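Local coordinates for DNA helicase assembly protein (Enterobacteria phage T4, PDB 1C1K) that loads the replicative helicase onto forked DNA coated with single-stranded DNA-binding protein during phage replication, recombination and repair, at residues 58-61 against 62-66. Numbering follows the deposited sequence.
Sequences FFQK and LSEKY
The carbonyl oxygen Gln60 O takes two hydrogen bonds in the last turns of the alpha-helix 56-65: the hydroxyl Ser63 OG donates to it over 2.7 Å, and the amide Glu64 N reaches it over 3.2 Å. Ser63 OG lies between its own backbone N and carbonyl carbon (chi1 84°), a torsion that folds the hydroxyl back onto the preceding turn, where it approaches the carbonyl well to one side of the C=O direction. Glu64 N comes in almost head-on, but its N-H points off the oxygen (N-H...O angle 140°) and shares itself weakly with Lys61 O. The two preceding i to i+4 bonds, Leu62 N to Phe58 O and Ser63 N to Phe59 O, are straighter at the hydrogen. Along the outer surface, Lys61 curls its doubly bent chain toward Glu64, making a long salt bridge with NZ 3.8 Å from OE1. On the inward side, where Leu62 also meets Val19, Leu71, Phe75 and Leu96 of three other helices, both its methyls lie on one face of the Phe58 ring. CD1 sits over that face, 4.1 Å from the centroid in a CH-pi contact, while CD2 lies beyond the rim, 3.7 Å from Phe58 CE2.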
loop_
_atom_site.group_PDB
_atom_site.type_symbol
_atom_site.label_atom_id
_atom_site.label_comp_id
_atom_site.label_asym_id
_atom_site.label_seq_id
_atom_site.Cartn_x
_atom_site.Cartn_y
_atom_site.Cartn_z
ATOM N N PHE A 58 -13.003 18.493 -9.290
ATOM C CA PHE A 58 -11.996 17.444 -9.437
ATOM C C PHE A 58 -12.655 16.084 -9.598
ATOM O O PHE A 58 -12.313 15.300 -10.491
ATOM C CB PHE A 58 -11.069 17.429 -8.213
ATOM C CG PHE A 58 -10.032 16.324 -8.240
ATOM C CD1 PHE A 58 -8.912 16.423 -9.059
ATOM C CD2 PHE A 58 -10.167 15.205 -7.424
ATOM C CE1 PHE A 58 -7.932 15.419 -9.064
ATOM C CE2 PHE A 58 -9.198 14.198 -7.419
ATOM C CZ PHE A 58 -8.079 14.308 -8.242
ATOM N N PHE A 59 -13.617 15.810 -8.729
ATOM C CA PHE A 59 -14.314 14.539 -8.761
ATOM C C PHE A 59 -15.199 14.450 -9.998
ATOM O O PHE A 59 -15.379 13.371 -10.567
ATOM C CB PHE A 59 -15.103 14.380 -7.466
ATOM C CG PHE A 59 -14.241 14.526 -6.239
ATOM C CD1 PHE A 59 -14.160 15.743 -5.565
ATOM C CD2 PHE A 59 -13.437 13.473 -5.814
ATOM C CE1 PHE A 59 -13.278 15.910 -4.484
ATOM C CE2 PHE A 59 -12.554 13.628 -4.742
ATOM C CZ PHE A 59 -12.474 14.847 -4.076
ATOM N N GLN A 60 -15.734 15.589 -10.428
ATOM C CA GLN A 60 -16.559 15.618 -11.632
ATOM C C GLN A 60 -15.706 15.241 -12.847
ATOM O O GLN A 60 -16.084 14.372 -13.643
ATOM C CB GLN A 60 -17.160 17.012 -11.838
ATOM C CG GLN A 60 -17.825 17.210 -13.200
ATOM C CD GLN A 60 -18.990 16.261 -13.439
ATOM O OE1 GLN A 60 -19.189 15.772 -14.557
ATOM N NE2 GLN A 60 -19.766 16.002 -12.397
ATOM N N LYS A 61 -14.542 15.870 -12.991
ATOM C CA LYS A 61 -13.680 15.564 -14.131
ATOM C C LYS A 61 -13.278 14.085 -14.164
ATOM O O LYS A 61 -13.321 13.443 -15.216
ATOM C CB LYS A 61 -12.426 16.444 -14.110
ATOM C CG LYS A 61 -12.672 17.896 -14.484
ATOM C CD LYS A 61 -13.306 18.017 -15.860
ATOM C CE LYS A 61 -12.294 17.794 -16.961
ATOM N NZ LYS A 61 -12.829 18.243 -18.279
ATOM N N LEU A 62 -12.903 13.536 -13.014
ATOM C CA LEU A 62 -12.512 12.134 -12.972
ATOM C C LEU A 62 -13.675 11.230 -13.386
ATOM O O LEU A 62 -13.475 10.258 -14.111
ATOM C CB LEU A 62 -12.041 11.755 -11.570
ATOM C CG LEU A 62 -10.542 11.905 -11.295
ATOM C CD1 LEU A 62 -10.088 13.310 -11.617
ATOM C CD2 LEU A 62 -10.272 11.571 -9.828
ATOM N N SER A 63 -14.883 11.568 -12.939
ATOM C CA SER A 63 -16.071 10.774 -13.252
ATOM C C SER A 63 -16.394 10.703 -14.739
ATOM O O SER A 63 -16.944 9.710 -15.218
ATOM C CB SER A 63 -17.293 11.330 -12.510
ATOM O OG SER A 63 -17.879 12.406 -13.229
ATOM N N GLU A 64 -16.066 11.758 -15.473
ATOM C CA GLU A 64 -16.371 11.781 -16.898
ATOM C C GLU A 64 -15.516 10.825 -17.705
ATOM O O GLU A 64 -15.987 10.217 -18.658
ATOM C CB GLU A 64 -16.186 13.199 -17.451
ATOM C CG GLU A 64 -17.119 14.223 -16.833
ATOM C CD GLU A 64 -16.752 15.659 -17.173
ATOM O OE1 GLU A 64 -15.817 15.874 -17.967
ATOM O OE2 GLU A 64 -17.405 16.573 -16.639
ATOM N N LYS A 65 -14.265 10.673 -17.289
ATOM C CA LYS A 65 -13.305 9.866 -18.025
ATOM C C LYS A 65 -12.943 8.461 -17.570
ATOM O O LYS A 65 -12.721 7.584 -18.406
ATOM C CB LYS A 65 -12.013 10.678 -18.156
ATOM C CG LYS A 65 -10.864 9.942 -18.813
ATOM C CD LYS A 65 -9.680 10.869 -19.017
ATOM C CE LYS A 65 -8.491 10.126 -19.600
ATOM N NZ LYS A 65 -8.457 10.227 -21.088
ATOM N N TYR A 66 -12.881 8.237 -16.262
ATOM C CA TYR A 66 -12.444 6.946 -15.747
ATOM C C TYR A 66 -13.494 5.972 -15.241
ATOM O O TYR A 66 -14.460 6.365 -14.594
ATOM C CB TYR A 66 -11.408 7.179 -14.637
ATOM C CG TYR A 66 -10.221 8.004 -15.085
ATOM C CD1 TYR A 66 -10.169 9.380 -14.844
ATOM C CD2 TYR A 66 -9.157 7.416 -15.769
ATOM C CE1 TYR A 66 -9.093 10.149 -15.272
ATOM C CE2 TYR A 66 -8.070 8.179 -16.202
ATOM C CZ TYR A 66 -8.049 9.542 -15.951
ATOM O OH TYR A 66 -6.993 10.298 -16.398
#